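Local structure of Xaa-Pro dipeptidase (Pyrococcus horikoshii, 1WY2) at residues I135-V147 against L213-R226. The protein probably splits dipeptides with a C-terminal proline after a nonpolar residue, using two metal ions in each subunit. Residues are numbered along the deposited sequence; the frame is centred on the assembly and turned at random.
Sequences IIEKACEIADKAV and LGALYQHYNSDITR. With ZN (zinc ion), chain D; ZN (zinc ion), chain E.
Y217 has its CG anti to the backbone N (chi1 176°), which lays the ring against helix 135-147. K138 CG, also anti to its backbone N, lies 3.5 Å from Y217 CE2, and the bend at chi2 carries NZ off the ring to bridge to E141. The I142 side chain crosses that of Y217 at about a right angle, its CD1 3.6 Å from Y217 CD1, and Q218 CG lies over one ring face. With an alanine at Y217, a gap would probably open where the ring now lies between Q218 CG and the helix, and I142 CD1 and the K138 methylenes would lose that contact. I135 CG2 and I136 CG1 slant against Y220, whose OH bonds to E132 on the same helix.

At the middle, small residues let backbones close in: C140 and S222 have CA atoms 5.0 Å apart, and S222 CB packs against the A139-C140 backbone, touching A139 CB and C140 SG. S222 OG comes to 3.0 Å from A139 O, the shortest approach across the contact, and accepts a nearly straight bond from A215 N (2.8 Å, 166°), tying the two strands. Farther on, V147 CG2 presses on I224 CG2 at 3.4 Å, tight for two methyls.

D223 points away from the helix, and its carboxylate bridges the two zinc ions, which D212, H287, E316 and E330 help to bind. The helix backs the metal-bearing hairpin of the M24 pita-bread fold, 24° from strand 224-226, with M171 of helix 160-173 beside I142, A146 and A215 and strand 325-336 pairing with T225.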
loop_
_atom_site.group_PDB
_atom_site.type_symbol
_atom_site.label_atom_id
_atom_site.label_comp_id
_atom_site.label_asym_id
_atom_site.label_seq_id
_atom_site.Cartn_x
_atom_site.Cartn_y
_atom_site.Cartn_z
ATOM N N ILE A 135 -0.617 19.156 11.595
ATOM C CA ILE A 135 -1.045 18.430 10.403
ATOM C C ILE A 135 -1.859 17.202 10.807
ATOM O O ILE A 135 -2.911 16.928 10.231
ATOM C CB ILE A 135 0.157 17.972 9.551
ATOM C CG1 ILE A 135 1.024 19.178 9.178
ATOM C CG2 ILE A 135 -0.343 17.288 8.278
ATOM C CD1 ILE A 135 2.229 18.828 8.317
ATOM N N ILE A 136 -1.370 16.464 11.798
ATOM C CA ILE A 136 -2.078 15.276 12.263
ATOM C C ILE A 136 -3.444 15.668 12.832
ATOM O O ILE A 136 -4.441 14.985 12.599
ATOM C CB ILE A 136 -1.264 14.526 13.341
ATOM C CG1 ILE A 136 -0.037 13.877 12.696
ATOM C CG2 ILE A 136 -2.136 13.477 14.024
ATOM C CD1 ILE A 136 1.035 13.462 13.688
ATOM N N GLU A 137 -3.494 16.775 13.569
ATOM C CA GLU A 137 -4.762 17.212 14.148
ATOM C C GLU A 137 -5.775 17.531 13.051
ATOM O O GLU A 137 -6.962 17.232 13.191
ATOM C CB GLU A 137 -4.542 18.428 15.061
ATOM C CG GLU A 137 -5.808 18.923 15.752
ATOM C CD GLU A 137 -5.541 19.491 17.137
ATOM O OE1 GLU A 137 -4.488 20.137 17.325
ATOM O OE2 GLU A 137 -6.392 19.301 18.033
ATOM N N LYS A 138 -5.314 18.126 11.953
ATOM C CA LYS A 138 -6.218 18.448 10.852
ATOM C C LYS A 138 -6.715 17.162 10.189
ATOM O O LYS A 138 -7.875 17.073 9.780
ATOM C CB LYS A 138 -5.520 19.333 9.811
ATOM C CG LYS A 138 -6.471 19.954 8.797
ATOM C CD LYS A 138 -7.425 20.923 9.483
ATOM C CE LYS A 138 -8.322 21.648 8.491
ATOM N NZ LYS A 138 -9.182 22.640 9.208
ATOM N N ALA A 139 -5.840 16.166 10.083
ATOM C CA ALA A 139 -6.228 14.891 9.486
ATOM C C ALA A 139 -7.303 14.261 10.367
ATOM O O ALA A 139 -8.232 13.616 9.876
ATOM C CB ALA A 139 -5.020 13.958 9.384
ATOM N N CYS A 140 -7.171 14.451 11.674
ATOM C CA CYS A 140 -8.138 13.906 12.615
ATOM C C CYS A 140 -9.464 14.651 12.496
ATOM O O CYS A 140 -10.528 14.073 12.714
ATOM C CB CYS A 140 -7.605 14.004 14.049
ATOM S SG CYS A 140 -6.246 12.857 14.418
ATOM N N GLU A 141 -9.398 15.933 12.149
ATOM C CA GLU A 141 -10.609 16.736 11.987
ATOM C C GLU A 141 -11.379 16.187 10.788
ATOM O O GLU A 141 -12.606 16.095 10.808
ATOM C CB GLU A 141 -10.246 18.203 11.740
ATOM C CG GLU A 141 -11.439 19.145 11.747
ATOM C CD GLU A 141 -11.057 20.570 11.389
ATOM O OE1 GLU A 141 -10.845 20.848 10.190
ATOM O OE2 GLU A 141 -10.962 21.409 12.311
ATOM N N ILE A 142 -10.642 15.828 9.742
ATOM C CA ILE A 142 -11.235 15.266 8.536
ATOM C C ILE A 142 -11.824 13.890 8.857
ATOM O O ILE A 142 -12.893 13.531 8.360
ATOM C CB ILE A 142 -10.178 15.139 7.408
ATOM C CG1 ILE A 142 -9.746 16.537 6.955
ATOM C CG2 ILE A 142 -10.743 14.341 6.232
ATOM C CD1 ILE A 142 -8.657 16.539 5.910
ATOM N N ALA A 143 -11.130 13.128 9.698
ATOM C CA ALA A 143 -11.610 11.798 10.076
ATOM C C ALA A 143 -12.891 11.934 10.898
ATOM O O ALA A 143 -13.827 11.154 10.728
ATOM C CB ALA A 143 -10.540 11.054 10.878
ATOM N N ASP A 144 -12.928 12.924 11.791
ATOM C CA ASP A 144 -14.120 13.155 12.611
ATOM C C ASP A 144 -15.314 13.450 11.707
ATOM O O ASP A 144 -16.413 12.937 11.922
ATOM C CB ASP A 144 -13.913 14.334 13.574
ATOM C CG ASP A 144 -13.180 13.939 14.846
ATOM O OD1 ASP A 144 -13.444 12.836 15.374
ATOM O OD2 ASP A 144 -12.355 14.744 15.332
ATOM N N LYS A 145 -15.098 14.283 10.695
ATOM C CA LYS A 145 -16.170 14.628 9.765
ATOM C C LYS A 145 -16.651 13.389 9.020
ATOM O O LYS A 145 -17.844 13.239 8.746
ATOM C CB LYS A 145 -15.691 15.679 8.760
ATOM C CG LYS A 145 -15.525 17.065 9.353
ATOM C CD LYS A 145 -15.051 18.055 8.308
ATOM C CE LYS A 145 -14.985 19.458 8.889
ATOM N NZ LYS A 145 -14.533 20.452 7.874
ATOM N N ALA A 146 -15.717 12.497 8.702
ATOM C CA ALA A 146 -16.059 11.277 7.982
ATOM C C ALA A 146 -16.901 10.350 8.850
ATOM O O ALA A 146 -17.866 9.757 8.376
ATOM C CB ALA A 146 -14.792 10.566 7.526
ATOM N N VAL A 147 -16.534 10.227 10.121
ATOM C CA VAL A 147 -17.282 9.370 11.032
ATOM C C VAL A 147 -18.702 9.900 11.229
ATOM O O VAL A 147 -19.661 9.127 11.256
ATOM C CB VAL A 147 -16.585 9.267 12.404
ATOM C CG1 VAL A 147 -17.468 8.503 13.385
ATOM C CG2 VAL A 147 -15.247 8.558 12.243
ATOM N N LEU A 213 -11.893 4.347 10.386
ATOM C CA LEU A 213 -11.393 5.007 9.191
ATOM C C LEU A 213 -10.332 6.033 9.542
ATOM O O LEU A 213 -10.070 6.307 10.716
ATOM C CB LEU A 213 -12.565 5.680 8.451
ATOM C CG LEU A 213 -13.393 6.721 9.219
ATOM C CD1 LEU A 213 -12.681 8.066 9.201
ATOM C CD2 LEU A 213 -14.776 6.859 8.584
ATOM N N GLY A 214 -9.713 6.600 8.516
ATOM C CA GLY A 214 -8.690 7.598 8.757
ATOM C C GLY A 214 -8.364 8.329 7.475
ATOM O O GLY A 214 -8.649 7.842 6.384
ATOM N N ALA A 215 -7.766 9.504 7.601
ATOM C CA ALA A 215 -7.410 10.278 6.428
ATOM C C ALA A 215 -5.912 10.509 6.346
ATOM O O ALA A 215 -5.251 10.710 7.366
ATOM C CB ALA A 215 -8.136 11.622 6.454
ATOM N N LEU A 216 -5.384 10.453 5.128
ATOM C CA LEU A 216 -3.976 10.738 4.882
ATOM C C LEU A 216 -4.092 12.181 4.409
ATOM O O LEU A 216 -4.737 12.452 3.396
ATOM C CB LEU A 216 -3.423 9.856 3.760
ATOM C CG LEU A 216 -2.017 10.225 3.267
ATOM C CD1 LEU A 216 -1.025 10.160 4.421
ATOM C CD2 LEU A 216 -1.599 9.282 2.149
ATOM N N TYR A 217 -3.497 13.101 5.156
ATOM C CA TYR A 217 -3.578 14.522 4.843
ATOM C C TYR A 217 -2.197 15.149 4.898
ATOM O O TYR A 217 -1.534 15.123 5.936
ATOM C CB TYR A 217 -4.495 15.206 5.859
ATOM C CG TYR A 217 -4.609 16.708 5.714
ATOM C CD1 TYR A 217 -5.387 17.276 4.708
ATOM C CD2 TYR A 217 -3.962 17.561 6.608
ATOM C CE1 TYR A 217 -5.525 18.662 4.599
ATOM C CE2 TYR A 217 -4.090 18.944 6.508
ATOM C CZ TYR A 217 -4.874 19.487 5.504
ATOM O OH TYR A 217 -5.011 20.855 5.414
ATOM N N GLN A 218 -1.772 15.714 3.775
ATOM C CA GLN A 218 -0.472 16.351 3.693
ATOM C C GLN A 218 0.622 15.484 4.319
ATOM O O GLN A 218 1.424 15.945 5.135
ATOM C CB GLN A 218 -0.546 17.744 4.333
ATOM C CG GLN A 218 -1.290 18.742 3.439
ATOM C CD GLN A 218 -1.613 20.067 4.113
ATOM O OE1 GLN A 218 -0.812 20.610 4.869
ATOM N NE2 GLN A 218 -2.793 20.602 3.817
ATOM N N HIS A 219 0.616 14.212 3.917
ATOM C CA HIS A 219 1.594 13.209 4.336
ATOM C C HIS A 219 1.417 12.556 5.705
ATOM O O HIS A 219 2.068 11.548 5.993
ATOM C CB HIS A 219 3.003 13.797 4.227
ATOM C CG HIS A 219 3.391 14.158 2.828
ATOM N ND1 HIS A 219 3.681 13.211 1.868
ATOM C CD2 HIS A 219 3.504 15.361 2.216
ATOM C CE1 HIS A 219 3.954 13.816 0.725
ATOM N NE2 HIS A 219 3.854 15.120 0.909
ATOM N N TYR A 220 0.539 13.104 6.540
ATOM C CA TYR A 220 0.319 12.523 7.859
ATOM C C TYR A 220 -1.025 11.823 7.973
ATOM O O TYR A 220 -1.949 12.103 7.216
ATOM C CB TYR A 220 0.491 13.583 8.949
ATOM C CG TYR A 220 1.947 13.945 9.128
ATOM C CD1 TYR A 220 2.591 14.778 8.215
ATOM C CD2 TYR A 220 2.706 13.379 10.153
ATOM C CE1 TYR A 220 3.955 15.037 8.313
ATOM C CE2 TYR A 220 4.080 13.631 10.261
ATOM C CZ TYR A 220 4.693 14.462 9.332
ATOM O OH TYR A 220 6.045 14.708 9.403
ATOM N N ASN A 221 -1.121 10.906 8.928
ATOM C CA ASN A 221 -2.328 10.109 9.108
ATOM C C ASN A 221 -3.171 10.395 10.341
ATOM O O ASN A 221 -2.733 11.057 11.279
ATOM C CB ASN A 221 -1.935 8.628 9.117
ATOM C CG ASN A 221 -1.356 8.171 7.790
ATOM O OD1 ASN A 221 -2.089 7.786 6.883
ATOM N ND2 ASN A 221 -0.031 8.225 7.667
ATOM N N SER A 222 -4.399 9.877 10.309
ATOM C CA SER A 222 -5.348 9.990 11.414
ATOM C C SER A 222 -6.005 8.613 11.520
ATOM O O SER A 222 -5.971 7.827 10.570
ATOM C CB SER A 222 -6.398 11.071 11.138
ATOM O OG SER A 222 -7.053 10.851 9.904
ATOM N N ASP A 223 -6.605 8.317 12.663
ATOM C CA ASP A 223 -7.205 7.004 12.871
ATOM C C ASP A 223 -8.284 7.133 13.936
ATOM O O ASP A 223 -8.027 7.646 15.024
ATOM C CB ASP A 223 -6.101 6.044 13.331
ATOM C CG ASP A 223 -6.489 4.588 13.224
ATOM O OD1 ASP A 223 -7.660 4.280 12.914
ATOM O OD2 ASP A 223 -5.594 3.750 13.461
ATOM N N ILE A 224 -9.491 6.672 13.622
ATOM C CA ILE A 224 -10.595 6.765 14.569
ATOM C C ILE A 224 -11.589 5.618 14.390
ATOM O O ILE A 224 -11.793 5.137 13.282
ATOM C CB ILE A 224 -11.344 8.119 14.388
ATOM C CG1 ILE A 224 -12.427 8.283 15.454
ATOM C CG2 ILE A 224 -11.977 8.185 13.001
ATOM C CD1 ILE A 224 -13.195 9.604 15.353
ATOM N N THR A 225 -12.178 5.165 15.495
ATOM C CA THR A 225 -13.185 4.109 15.448
ATOM C C THR A 225 -14.326 4.455 16.390
ATOM O O THR A 225 -14.106 4.809 17.548
ATOM C CB THR A 225 -12.664 2.718 15.906
ATOM O OG1 THR A 225 -11.572 2.295 15.084
ATOM C CG2 THR A 225 -13.784 1.678 15.787
ATOM N N ARG A 226 -15.547 4.363 15.885
ATOM C CA ARG A 226 -16.725 4.593 16.711
ATOM C C ARG A 226 -17.666 3.439 16.407
ATOM O O ARG A 226 -17.712 2.947 15.282
ATOM C CB ARG A 226 -17.408 5.920 16.366
ATOM C CG ARG A 226 -16.636 7.154 16.813
ATOM C CD ARG A 226 -16.594 7.280 18.334
ATOM N NE ARG A 226 -15.829 8.456 18.745
ATOM C CZ ARG A 226 -14.506 8.480 18.871
ATOM N NH1 ARG A 226 -13.785 7.385 18.633
ATOM N NH2 ARG A 226 -13.899 9.608 19.207
HETATM ZN ZN ZN D . -8.482 2.523 13.438
HETATM ZN ZN ZN E . -5.705 2.183 14.894
#